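Local coordinates for protein OxyR (Porphyromonas gingivalis, PDB 3HO7) that probably binds DNA as a redox-sensitive LysR-family transcriptional activator, and is represented here by its regulatory domain, at residues A[88-93]-A[152-158]; A[76-80]-A[203-207]; A[11-17]-A[40-46]; A[53-57]-A[70-75]. One frame throughout, in Å; residues are numbered along the deposited sequence.

Interaction 1: residues A[88-93]-A[152-158]; sequences YVSRCE and VESGQGI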
loop_
_atom_site.group_PDB
_atom_site.type_symbol
_atom_site.label_atom_id
_atom_site.label_comp_id
_atom_site.label_asym_id
_atom_site.label_seq_id
_atom_site.Cartn_x
_atom_site.Cartn_y
_atom_site.Cartn_z
ATOM N N TYR A 88 -14.811 -7.916 0.602
ATOM C CA TYR A 88 -14.008 -8.313 1.738
ATOM C C TYR A 88 -14.797 -7.825 2.943
ATOM O O TYR A 88 -14.849 -6.628 3.214
ATOM C CB TYR A 88 -12.628 -7.658 1.655
ATOM C CG TYR A 88 -11.523 -8.386 2.390
ATOM C CD1 TYR A 88 -11.268 -9.731 2.152
ATOM C CD2 TYR A 88 -10.715 -7.717 3.300
ATOM C CE1 TYR A 88 -10.249 -10.397 2.819
ATOM C CE2 TYR A 88 -9.697 -8.368 3.969
ATOM C CZ TYR A 88 -9.466 -9.707 3.724
ATOM O OH TYR A 88 -8.450 -10.346 4.392
ATOM N N VAL A 89 -15.438 -8.755 3.640
ATOM C CA VAL A 89 -16.438 -8.413 4.648
ATOM C C VAL A 89 -15.980 -8.798 6.050
ATOM O O VAL A 89 -15.660 -9.954 6.302
ATOM C CB VAL A 89 -17.771 -9.134 4.356
ATOM C CG1 VAL A 89 -18.854 -8.663 5.319
ATOM C CG2 VAL A 89 -18.192 -8.909 2.911
ATOM N N SER A 90 -15.967 -7.834 6.966
ATOM C CA SER A 90 -15.542 -8.110 8.333
ATOM C C SER A 90 -16.533 -9.050 9.010
ATOM O O SER A 90 -17.707 -9.092 8.647
ATOM C CB SER A 90 -15.420 -6.821 9.143
ATOM O OG SER A 90 -16.532 -6.667 10.008
ATOM N N ARG A 91 -16.055 -9.791 10.001
ATOM C CA ARG A 91 -16.888 -10.754 10.711
ATOM C C ARG A 91 -17.980 -10.065 11.533
ATOM O O ARG A 91 -18.885 -10.722 12.049
ATOM C CB ARG A 91 -16.015 -11.645 11.600
ATOM C CG ARG A 91 -14.892 -12.339 10.842
ATOM C CD ARG A 91 -13.895 -12.997 11.780
ATOM N NE ARG A 91 -12.753 -13.541 11.051
ATOM C CZ ARG A 91 -12.717 -14.761 10.530
ATOM N NH1 ARG A 91 -13.757 -15.574 10.666
ATOM N NH2 ARG A 91 -11.636 -15.173 9.879
ATOM N N CYS A 92 -17.898 -8.742 11.639
ATOM C CA CYS A 92 -18.855 -7.975 12.435
ATOM C C CYS A 92 -20.016 -7.441 11.601
ATOM O O CYS A 92 -21.012 -6.967 12.145
ATOM C CB CYS A 92 -18.154 -6.815 13.142
ATOM S SG CYS A 92 -16.693 -7.300 14.082
ATOM N N GLU A 93 -19.887 -7.511 10.281
ATOM C CA GLU A 93 -20.931 -7.002 9.397
ATOM C C GLU A 93 -22.071 -8.004 9.254
ATOM O O GLU A 93 -21.834 -9.202 9.102
ATOM C CB GLU A 93 -20.356 -6.672 8.018
ATOM C CG GLU A 93 -18.977 -6.031 8.056
ATOM C CD GLU A 93 -18.930 -4.790 8.926
ATOM O OE1 GLU A 93 -19.812 -3.915 8.774
ATOM O OE2 GLU A 93 -18.007 -4.687 9.762
ATOM N N VAL A 152 -10.837 -4.237 7.733
ATOM C CA VAL A 152 -11.844 -5.283 7.627
ATOM C C VAL A 152 -11.490 -6.488 8.493
ATOM O O VAL A 152 -12.341 -7.027 9.199
ATOM C CB VAL A 152 -12.042 -5.729 6.166
ATOM C CG1 VAL A 152 -13.014 -6.897 6.093
ATOM C CG2 VAL A 152 -12.532 -4.562 5.322
ATOM N N GLU A 153 -10.229 -6.902 8.444
ATOM C CA GLU A 153 -9.778 -8.055 9.214
ATOM C C GLU A 153 -9.899 -7.824 10.721
ATOM O O GLU A 153 -9.934 -8.771 11.504
ATOM C CB GLU A 153 -8.344 -8.419 8.826
ATOM C CG GLU A 153 -8.203 -8.815 7.362
ATOM C CD GLU A 153 -6.767 -8.779 6.881
ATOM O OE1 GLU A 153 -5.868 -8.509 7.708
ATOM O OE2 GLU A 153 -6.543 -9.011 5.674
ATOM N N SER A 154 -9.952 -6.551 11.100
ATOM C CA SER A 154 -10.048 -6.139 12.492
ATOM C C SER A 154 -11.504 -5.992 12.914
ATOM O O SER A 154 -11.797 -5.599 14.040
ATOM C CB SER A 154 -9.293 -4.829 12.722
ATOM O OG SER A 154 -9.790 -3.802 11.888
ATOM N N GLY A 155 -12.411 -6.314 12.000
ATOM C CA GLY A 155 -13.832 -6.221 12.273
ATOM C C GLY A 155 -14.487 -4.891 11.962
ATOM O O GLY A 155 -15.647 -4.678 12.303
ATOM N N GLN A 156 -13.761 -3.982 11.322
ATOM C CA GLN A 156 -14.375 -2.715 10.975
ATOM C C GLN A 156 -14.655 -2.603 9.482
ATOM O O GLN A 156 -13.744 -2.455 8.674
ATOM C CB GLN A 156 -13.456 -1.570 11.407
ATOM C CG GLN A 156 -12.843 -1.755 12.787
ATOM C CD GLN A 156 -11.784 -0.715 13.106
ATOM O OE1 GLN A 156 -11.889 0.440 12.702
ATOM N NE2 GLN A 156 -10.755 -1.126 13.835
ATOM N N GLY A 157 -15.935 -2.596 9.136
ATOM C CA GLY A 157 -16.367 -2.371 7.774
ATOM C C GLY A 157 -16.188 -3.429 6.701
ATOM O O GLY A 157 -15.964 -4.612 6.948
ATOM N N ILE A 158 -16.301 -2.937 5.476
ATOM C CA ILE A 158 -16.206 -3.690 4.243
ATOM C C ILE A 158 -15.399 -2.929 3.203
ATOM O O ILE A 158 -15.353 -1.700 3.210
ATOM C CB ILE A 158 -17.611 -3.952 3.667
ATOM C CG1 ILE A 158 -18.375 -4.948 4.543
ATOM C CG2 ILE A 158 -17.520 -4.414 2.221
ATOM C CD1 ILE A 158 -19.750 -5.309 4.012
HETATM O O HOH W 1 -13.402 -9.095 10.547
#
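The Tyr88 ring lies obliquely across Val152, CD2 to CG1 3.7 Å, and runs on to Glu153, packing the end of strand 75-89 against the C-terminal end of helix 145-153. This end of the LysR regulatory domain shows how a helix can be closed and turned back into a sheet: Gly155, at positive phi, completes a Schellman motif, and three residues later Ile158 pairs with Val89 as an antiparallel non-hydrogen-bonded pair. With CG anti to the backbone N (chi1 -155°), Tyr88 carries its hydroxyl along the helix end, where OH donates to Glu153 OE2 at 2.7 Å. The carboxylate oxygen lies at the ring edge and is met on its anti side; Arg150 and Gln173 also bind it, so three groups fix that carboxylate. On the sheet, Val89 and Ile158 point the same way, CG1 to CD1 3.7 Å. Beyond them Ser90 N donates to Gly157 O (3.2 Å). Residues 90-93 form a type I turn, within which Ser90 OG accepts from Cys92 N in an ST turn. The side chain of Glu93, bent at chi2, folds back toward residues 155-157, its OE1 held by Arg110 in a salt bridge. A water accepts from Arg91 N and donates to Val152 O, and Glu93 OE2 receives a weak bond from Gly157 N at 3.0 Å.

Interaction 2: residues A[76-80]-A[203-207]; sequences EDDLL and REQLI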
loop_
_atom_site.group_PDB
_atom_site.type_symbol
_atom_site.label_atom_id
_atom_site.label_comp_id
_atom_site.label_asym_id
_atom_site.label_seq_id
_atom_site.Cartn_x
_atom_site.Cartn_y
_atom_site.Cartn_z
ATOM N N GLU A 76 -2.067 4.792 -26.085
ATOM C CA GLU A 76 -2.881 3.645 -26.459
ATOM C C GLU A 76 -2.588 2.491 -25.512
ATOM O O GLU A 76 -1.588 2.509 -24.798
ATOM C CB GLU A 76 -2.641 3.237 -27.915
ATOM C CG GLU A 76 -1.340 2.497 -28.170
ATOM C CD GLU A 76 -1.143 2.184 -29.643
ATOM O OE1 GLU A 76 -1.570 3.000 -30.487
ATOM O OE2 GLU A 76 -0.561 1.124 -29.960
ATOM N N ASP A 77 -3.467 1.498 -25.493
ATOM C CA ASP A 77 -3.326 0.394 -24.558
ATOM C C ASP A 77 -3.871 -0.912 -25.118
ATOM O O ASP A 77 -4.634 -0.922 -26.083
ATOM C CB ASP A 77 -4.009 0.725 -23.228
ATOM C CG ASP A 77 -5.397 1.304 -23.418
ATOM O OD1 ASP A 77 -6.379 0.537 -23.334
ATOM O OD2 ASP A 77 -5.501 2.526 -23.662
ATOM N N ASP A 78 -3.474 -2.013 -24.492
ATOM C CA ASP A 78 -3.886 -3.338 -24.922
ATOM C C ASP A 78 -4.319 -4.158 -23.717
ATOM O O ASP A 78 -3.760 -4.025 -22.628
ATOM C CB ASP A 78 -2.737 -4.040 -25.646
ATOM C CG ASP A 78 -2.380 -3.371 -26.958
ATOM O OD1 ASP A 78 -3.245 -3.323 -27.861
ATOM O OD2 ASP A 78 -1.233 -2.895 -27.088
ATOM N N LEU A 79 -5.320 -5.007 -23.914
ATOM C CA LEU A 79 -5.835 -5.833 -22.836
ATOM C C LEU A 79 -4.803 -6.857 -22.372
ATOM O O LEU A 79 -4.156 -7.520 -23.184
ATOM C CB LEU A 79 -7.121 -6.540 -23.273
ATOM C CG LEU A 79 -7.786 -7.458 -22.245
ATOM C CD1 LEU A 79 -8.187 -6.669 -21.000
ATOM C CD2 LEU A 79 -8.991 -8.158 -22.850
ATOM N N LEU A 80 -4.646 -6.967 -21.060
ATOM C CA LEU A 80 -3.797 -7.998 -20.481
ATOM C C LEU A 80 -4.675 -9.073 -19.854
ATOM O O LEU A 80 -4.527 -10.257 -20.149
ATOM C CB LEU A 80 -2.846 -7.401 -19.444
ATOM C CG LEU A 80 -1.874 -6.351 -19.987
ATOM C CD1 LEU A 80 -0.928 -5.874 -18.898
ATOM C CD2 LEU A 80 -1.098 -6.915 -21.172
ATOM N N ARG A 203 7.350 -4.338 -26.894
ATOM C CA ARG A 203 5.957 -4.159 -26.502
ATOM C C ARG A 203 5.212 -5.479 -26.636
ATOM O O ARG A 203 4.521 -5.912 -25.715
ATOM C CB ARG A 203 5.304 -3.083 -27.371
ATOM C CG ARG A 203 3.846 -2.776 -27.049
ATOM C CD ARG A 203 3.319 -1.700 -27.993
ATOM N NE ARG A 203 1.884 -1.469 -27.857
ATOM C CZ ARG A 203 1.188 -0.635 -28.625
ATOM N NH1 ARG A 203 1.796 0.048 -29.586
ATOM N NH2 ARG A 203 -0.116 -0.484 -28.434
ATOM N N GLU A 204 5.363 -6.115 -27.794
ATOM C CA GLU A 204 4.725 -7.398 -28.061
ATOM C C GLU A 204 5.181 -8.458 -27.060
ATOM O O GLU A 204 4.372 -9.244 -26.565
ATOM C CB GLU A 204 5.021 -7.852 -29.493
ATOM C CG GLU A 204 4.405 -9.193 -29.867
ATOM C CD GLU A 204 4.513 -9.490 -31.352
ATOM O OE1 GLU A 204 4.848 -8.566 -32.123
ATOM O OE2 GLU A 204 4.260 -10.648 -31.749
ATOM N N GLN A 205 6.477 -8.473 -26.765
ATOM C CA GLN A 205 7.025 -9.428 -25.808
ATOM C C GLN A 205 6.456 -9.176 -24.415
ATOM O O GLN A 205 6.017 -10.105 -23.735
ATOM C CB GLN A 205 8.554 -9.354 -25.784
ATOM C CG GLN A 205 9.219 -10.454 -24.964
ATOM C CD GLN A 205 10.735 -10.342 -24.943
ATOM O OE1 GLN A 205 11.317 -9.481 -25.605
ATOM N NE2 GLN A 205 11.381 -11.216 -24.178
ATOM N N LEU A 206 6.461 -7.915 -23.996
ATOM C CA LEU A 206 5.918 -7.547 -22.693
ATOM C C LEU A 206 4.472 -8.008 -22.543
ATOM O O LEU A 206 4.120 -8.660 -21.561
ATOM C CB LEU A 206 6.025 -6.037 -22.462
ATOM C CG LEU A 206 7.235 -5.545 -21.663
ATOM C CD1 LEU A 206 7.090 -5.884 -20.184
ATOM C CD2 LEU A 206 8.526 -6.117 -22.227
ATOM N N ILE A 207 3.635 -7.674 -23.519
ATOM C CA ILE A 207 2.235 -8.081 -23.472
ATOM C C ILE A 207 2.119 -9.584 -23.243
ATOM O O ILE A 207 1.368 -10.036 -22.381
ATOM C CB ILE A 207 1.482 -7.687 -24.752
ATOM C CG1 ILE A 207 1.438 -6.163 -24.893
ATOM C CG2 ILE A 207 0.073 -8.274 -24.744
ATOM C CD1 ILE A 207 0.722 -5.680 -26.139
#
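Arg203 NH2 is held by Asp78 OD2 at 3.0 Å, with an N-H...O angle of 145°, and the same guanidinium also reaches Glu76 in a three-residue salt-bridge network. The network joins helix 200-211 to the start of strand 75-89 in the regulatory domain, an example of an arginine spanning alternate residues of a strand. A chi1 of -179° swings the Arg203 chain away from its own amide nitrogen, and it stays extended through NE, which brings the guanidinium beside the strand with both acid oxygens near its plane, at its edge. The Asp78 carboxylate is turned 35° from that plane. Glu76 OE2 lies on the NH1 and NH2 side, but it and Arg203 NH2 are modelled too close together for the exact place of either to be trusted. One helical turn on, Ile207 continues the contact in apolar form, its CG2 meeting Leu80 CD2 at 4.0 Å with the two side chains crossing at about a right angle. Ile207 CD1 lies beside the Asp78 carboxylate. Strand 184-194 pairs with residues 76-80, and its Val193 also touches Arg203. The contact thus passes from charge to hydrocarbon along the strand, and one positive group probably offsets two carboxylates that would otherwise repel each other.

Interaction 3: residues A[11-17]-A[40-46]; sequences GRLNIAV and LEIHVSE
A parallel beta-alpha-beta unit, strand 11-17, helix 22-36 and strand 40-46, brings these two strands together, a worked example of how such a crossover sets neighbouring strands parallel. Six backbone bonds alternate along the ladder, from Glu41 N to Gly11 O through to Val17 N to Ser45 O; the shortest joins His43 N to Leu13 O at 2.6 Å. On the face carrying Arg12, Asn14 and His43, the Arg12 guanidinium lies flat on the imidazole, centres 3.3 Å apart and planes at 14°, a stack of the guanidinium on the ring. Asn14 OD1 steadies the guanidinium from its edge: Arg12 NE donates to a lone pair of this oxygen at 2.7 Å, and NH2 adds a weak bond. The Arg12 chain, fully extended from a chi1 of 172°, runs alongside Glu41. The face with Leu13, Ile15, Ile42 and Val44 is largely apolar, with Ile15 CG2 touching Ile42 CG2 and Val44 CG2, both at 4.1 Å, while Leu40 CD2 packs on Leu13 CB. Trp33 of helix 22-36 packs on Ile42 and Val44, and Leu202 of helix 200-211 meets Leu13. Strand 63-66 flanks residues 11-17, while residues 42-45 pair in parallel with a strand of the second subunit, continuing the sheet across the interface.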
loop_
_atom_site.group_PDB
_atom_site.type_symbol
_atom_site.label_atom_id
_atom_site.label_comp_id
_atom_site.label_asym_id
_atom_site.label_seq_id
_atom_site.Cartn_x
_atom_site.Cartn_y
_atom_site.Cartn_z
ATOM N N GLY A 11 19.568 -2.851 -23.247
ATOM C CA GLY A 11 18.813 -1.614 -23.087
ATOM C C GLY A 11 18.118 -1.496 -21.744
ATOM O O GLY A 11 18.326 -2.314 -20.846
ATOM N N ARG A 12 17.282 -0.471 -21.612
ATOM C CA ARG A 12 16.585 -0.211 -20.359
ATOM C C ARG A 12 15.085 -0.030 -20.572
ATOM O O ARG A 12 14.651 0.459 -21.616
ATOM C CB ARG A 12 17.170 1.025 -19.675
ATOM C CG ARG A 12 16.388 1.485 -18.460
ATOM C CD ARG A 12 17.068 2.653 -17.769
ATOM N NE ARG A 12 16.203 3.262 -16.761
ATOM C CZ ARG A 12 16.621 4.131 -15.847
ATOM N NH1 ARG A 12 17.897 4.489 -15.806
ATOM N NH2 ARG A 12 15.764 4.635 -14.968
ATOM N N LEU A 13 14.302 -0.424 -19.574
ATOM C CA LEU A 13 12.850 -0.298 -19.637
ATOM C C LEU A 13 12.292 0.338 -18.367
ATOM O O LEU A 13 12.520 -0.155 -17.263
ATOM C CB LEU A 13 12.199 -1.665 -19.862
ATOM C CG LEU A 13 10.676 -1.661 -20.040
ATOM C CD1 LEU A 13 10.291 -0.916 -21.308
ATOM C CD2 LEU A 13 10.128 -3.078 -20.065
ATOM N N ASN A 14 11.555 1.431 -18.533
ATOM C CA ASN A 14 10.924 2.111 -17.408
ATOM C C ASN A 14 9.418 1.897 -17.437
ATOM O O ASN A 14 8.727 2.456 -18.284
ATOM C CB ASN A 14 11.238 3.605 -17.443
ATOM C CG ASN A 14 12.725 3.884 -17.534
ATOM O OD1 ASN A 14 13.526 3.275 -16.825
ATOM N ND2 ASN A 14 13.101 4.812 -18.408
ATOM N N ILE A 15 8.914 1.088 -16.511
ATOM C CA ILE A 15 7.494 0.752 -16.498
ATOM C C ILE A 15 6.816 1.095 -15.176
ATOM O O ILE A 15 7.318 0.773 -14.099
ATOM C CB ILE A 15 7.263 -0.736 -16.812
ATOM C CG1 ILE A 15 5.768 -1.058 -16.771
ATOM C CG2 ILE A 15 8.032 -1.610 -15.835
ATOM C CD1 ILE A 15 5.451 -2.507 -17.035
ATOM N N ALA A 16 5.664 1.750 -15.271
ATOM C CA ALA A 16 4.887 2.103 -14.097
ATOM C C ALA A 16 3.816 1.051 -13.849
ATOM O O ALA A 16 3.412 0.330 -14.763
ATOM C CB ALA A 16 4.255 3.474 -14.269
ATOM N N VAL A 17 3.364 0.961 -12.606
ATOM C CA VAL A 17 2.335 0.005 -12.242
ATOM C C VAL A 17 1.454 0.598 -11.157
ATOM O O VAL A 17 1.941 1.275 -10.251
ATOM C CB VAL A 17 2.946 -1.316 -11.737
ATOM C CG1 VAL A 17 1.854 -2.343 -11.469
ATOM C CG2 VAL A 17 3.955 -1.847 -12.742
ATOM N N LEU A 40 18.228 -6.913 -20.148
ATOM C CA LEU A 40 17.492 -5.656 -20.083
ATOM C C LEU A 40 17.373 -5.175 -18.640
ATOM O O LEU A 40 17.011 -5.946 -17.751
ATOM C CB LEU A 40 16.094 -5.836 -20.678
ATOM C CG LEU A 40 15.170 -4.617 -20.673
ATOM C CD1 LEU A 40 15.506 -3.689 -21.829
ATOM C CD2 LEU A 40 13.717 -5.054 -20.746
ATOM N N GLU A 41 17.681 -3.903 -18.407
ATOM C CA GLU A 41 17.505 -3.314 -17.086
ATOM C C GLU A 41 16.107 -2.721 -16.955
ATOM O O GLU A 41 15.737 -1.810 -17.694
ATOM C CB GLU A 41 18.550 -2.231 -16.819
ATOM C CG GLU A 41 18.463 -1.654 -15.414
ATOM C CD GLU A 41 19.032 -0.254 -15.315
ATOM O OE1 GLU A 41 19.131 0.266 -14.182
ATOM O OE2 GLU A 41 19.373 0.330 -16.365
ATOM N N ILE A 42 15.336 -3.239 -16.006
ATOM C CA ILE A 42 13.950 -2.820 -15.838
ATOM C C ILE A 42 13.747 -1.951 -14.603
ATOM O O ILE A 42 14.008 -2.382 -13.481
ATOM C CB ILE A 42 13.007 -4.031 -15.745
ATOM C CG1 ILE A 42 13.085 -4.864 -17.026
ATOM C CG2 ILE A 42 11.580 -3.576 -15.490
ATOM C CD1 ILE A 42 12.284 -6.144 -16.967
ATOM N N HIS A 43 13.273 -0.729 -14.818
ATOM C CA HIS A 43 12.963 0.173 -13.716
ATOM C C HIS A 43 11.463 0.217 -13.457
ATOM O O HIS A 43 10.713 0.834 -14.210
ATOM C CB HIS A 43 13.487 1.581 -14.003
ATOM C CG HIS A 43 14.945 1.752 -13.711
ATOM N ND1 HIS A 43 15.933 1.260 -14.535
ATOM C CD2 HIS A 43 15.581 2.364 -12.684
ATOM C CE1 HIS A 43 17.116 1.559 -14.028
ATOM N NE2 HIS A 43 16.930 2.230 -12.905
ATOM N N VAL A 44 11.034 -0.448 -12.389
ATOM C CA VAL A 44 9.628 -0.470 -12.012
ATOM C C VAL A 44 9.302 0.696 -11.090
ATOM O O VAL A 44 10.091 1.043 -10.211
ATOM C CB VAL A 44 9.262 -1.774 -11.285
ATOM C CG1 VAL A 44 7.820 -1.720 -10.795
ATOM C CG2 VAL A 44 9.484 -2.970 -12.197
ATOM N N SER A 45 8.137 1.297 -11.295
ATOM C CA SER A 45 7.676 2.373 -10.429
ATOM C C SER A 45 6.165 2.305 -10.254
ATOM O O SER A 45 5.432 2.067 -11.214
ATOM C CB SER A 45 8.084 3.733 -10.996
ATOM O OG SER A 45 7.595 3.900 -12.315
ATOM N N GLU A 46 5.706 2.502 -9.024
ATOM C CA GLU A 46 4.278 2.552 -8.746
ATOM C C GLU A 46 3.767 3.983 -8.863
ATOM O O GLU A 46 4.315 4.904 -8.257
ATOM C CB GLU A 46 3.966 1.996 -7.353
ATOM C CG GLU A 46 4.212 0.502 -7.200
ATOM C CD GLU A 46 3.678 -0.054 -5.891
ATOM O OE1 GLU A 46 2.577 0.360 -5.462
ATOM O OE2 GLU A 46 4.358 -0.911 -5.290
#

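Interaction 4: residues A[53-57]-A[70-75]; sequences LASLL and AETEGL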
loop_
_atom_site.group_PDB
_atom_site.type_symbol
_atom_site.label_atom_id
_atom_site.label_comp_id
_atom_site.label_asym_id
_atom_site.label_seq_id
_atom_site.Cartn_x
_atom_site.Cartn_y
_atom_site.Cartn_z
ATOM N N LEU A 53 -0.242 8.274 -17.056
ATOM C CA LEU A 53 -0.579 8.890 -18.333
ATOM C C LEU A 53 0.325 10.087 -18.620
ATOM O O LEU A 53 0.764 10.291 -19.753
ATOM C CB LEU A 53 -2.052 9.308 -18.348
ATOM C CG LEU A 53 -3.058 8.253 -17.878
ATOM C CD1 LEU A 53 -4.486 8.701 -18.173
ATOM C CD2 LEU A 53 -2.775 6.902 -18.524
ATOM N N ALA A 54 0.602 10.872 -17.585
ATOM C CA ALA A 54 1.467 12.041 -17.715
ATOM C C ALA A 54 2.902 11.634 -18.034
ATOM O O ALA A 54 3.553 12.238 -18.887
ATOM C CB ALA A 54 1.424 12.875 -16.444
ATOM N N SER A 55 3.388 10.607 -17.342
ATOM C CA SER A 55 4.752 10.130 -17.536
ATOM C C SER A 55 4.934 9.503 -18.915
ATOM O O SER A 55 5.951 9.716 -19.571
ATOM C CB SER A 55 5.135 9.142 -16.435
ATOM O OG SER A 55 5.213 9.799 -15.183
ATOM N N LEU A 56 3.941 8.736 -19.353
ATOM C CA LEU A 56 3.973 8.145 -20.684
ATOM C C LEU A 56 4.122 9.218 -21.758
ATOM O O LEU A 56 5.002 9.133 -22.614
ATOM C CB LEU A 56 2.713 7.319 -20.942
ATOM C CG LEU A 56 2.711 5.874 -20.438
ATOM C CD1 LEU A 56 1.326 5.262 -20.585
ATOM C CD2 LEU A 56 3.747 5.051 -21.187
ATOM N N LEU A 57 3.258 10.228 -21.709
ATOM C CA LEU A 57 3.301 11.309 -22.689
ATOM C C LEU A 57 4.660 12.003 -22.725
ATOM O O LEU A 57 5.256 12.162 -23.791
ATOM C CB LEU A 57 2.194 12.334 -22.423
ATOM C CG LEU A 57 0.798 12.008 -22.959
ATOM C CD1 LEU A 57 -0.185 13.111 -22.598
ATOM C CD2 LEU A 57 0.834 11.798 -24.466
ATOM N N ALA A 70 -6.778 4.102 -21.380
ATOM C CA ALA A 70 -6.140 5.401 -21.221
ATOM C C ALA A 70 -7.035 6.512 -21.758
ATOM O O ALA A 70 -7.092 7.601 -21.190
ATOM C CB ALA A 70 -4.787 5.423 -21.920
ATOM N N GLU A 71 -7.650 6.279 -22.909
ATOM C CA GLU A 71 -8.600 7.242 -23.444
ATOM C C GLU A 71 -7.955 8.615 -23.410
ATOM O O GLU A 71 -8.574 9.601 -23.022
ATOM C CB GLU A 71 -9.923 7.199 -22.682
ATOM C CG GLU A 71 -10.757 5.985 -23.046
ATOM C CD GLU A 71 -11.941 5.779 -22.133
ATOM O OE1 GLU A 71 -12.150 6.611 -21.230
ATOM O OE2 GLU A 71 -12.660 4.779 -22.323
ATOM N N THR A 72 -6.691 8.659 -23.803
ATOM C CA THR A 72 -5.914 9.889 -23.769
ATOM C C THR A 72 -5.219 10.110 -25.107
ATOM O O THR A 72 -4.489 9.242 -25.584
ATOM C CB THR A 72 -4.849 9.834 -22.655
ATOM O OG1 THR A 72 -5.488 9.637 -21.387
ATOM C CG2 THR A 72 -4.037 11.120 -22.620
ATOM N N GLU A 73 -5.454 11.266 -25.719
ATOM C CA GLU A 73 -4.793 11.598 -26.973
ATOM C C GLU A 73 -3.282 11.416 -26.833
ATOM O O GLU A 73 -2.666 11.962 -25.919
ATOM C CB GLU A 73 -5.124 13.035 -27.393
ATOM C CG GLU A 73 -4.319 13.538 -28.579
ATOM C CD GLU A 73 -4.506 12.685 -29.819
ATOM O OE1 GLU A 73 -5.637 12.203 -30.043
ATOM O OE2 GLU A 73 -3.525 12.500 -30.572
ATOM N N GLY A 74 -2.694 10.636 -27.735
ATOM C CA GLY A 74 -1.251 10.415 -27.727
ATOM C C GLY A 74 -0.840 9.118 -27.055
ATOM O O GLY A 74 0.340 8.762 -27.044
ATOM N N LEU A 75 -1.813 8.412 -26.490
ATOM C CA LEU A 75 -1.548 7.140 -25.828
ATOM C C LEU A 75 -2.410 6.033 -26.415
ATOM O O LEU A 75 -3.364 6.294 -27.149
ATOM C CB LEU A 75 -1.817 7.245 -24.324
ATOM C CG LEU A 75 -0.997 8.246 -23.512
ATOM C CD1 LEU A 75 -1.269 8.051 -22.027
ATOM C CD2 LEU A 75 0.487 8.089 -23.813
#
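Leu75 holds CG anti to its carbonyl carbon (chi1 -61°) and continues nearly straight to one methyl (chi2 -172°), so the branched end of the side chain reaches into the side of helix 49-58; Leu53, Leu56 and Leu57 hold CG in the same way and come to meet it. The contact illustrates how one leucine at the entry to a strand can pack a loop onto a helix without any hydrogen bond between the two segments. The two methyls of Leu75 divide the work. Leu75 CD1 lies against the helix backbone and Leu53, 3.8 Å from Leu53 O and 4.0 Å from Leu53 CB. Leu75 CD2 turns to the next part of the helix, 3.7 Å from Leu56 CB and 3.8 Å from Leu57 CD2. All three helix leucines meet Leu75 obliquely, giving a compact apolar patch. Leu53 also reaches Ala70 and Thr72 of the loop, where its CD1 lies 3.5 Å from Thr72 OG1 and its CD2 packs on Ala70 CB. The Thr72 hydroxyl is already engaged: OG1 donates to Ala70 O at 2.6 Å, from above the carbonyl plane, tying the loop to itself. Residues 72-75 form a type II turn closed by Leu75 N to Thr72 O, and Gly74 at positive phi brings the chain close to Leu57, whose CD2 lies 3.8 Å from Glu73 O. Around this patch, strand 184-194 supplies Ala192 against Leu56 and Arg194 against Leu57 and Leu75, while Gln195 binds the backbone of Gly74, so the loop, which leads into strand 75-89, is packed against helix 49-58 and the end of strand 184-194.

Overall arrangement
From the N terminus, interaction 3 closes first, pairing strands 11-17 and 40-46, which helix 22-36 connects. The chain continues directly into helix 49-58, and interaction 4 closes a second, short loop through strand 63-66 before strand 75-89 begins. That long strand opens both remaining contacts: interaction 2 spans from its start to helix 200-211, and interaction 1, from its far end to residues 152-158, falls wholly within that span. Interactions 2, 3 and 4 cluster at one end of the domain, where Leu206 packs on Leu13 and Asp77 probably bonds Ala70 N. Interaction 1 lies across the chain's centre, about 37 Å from interaction 2 between centres.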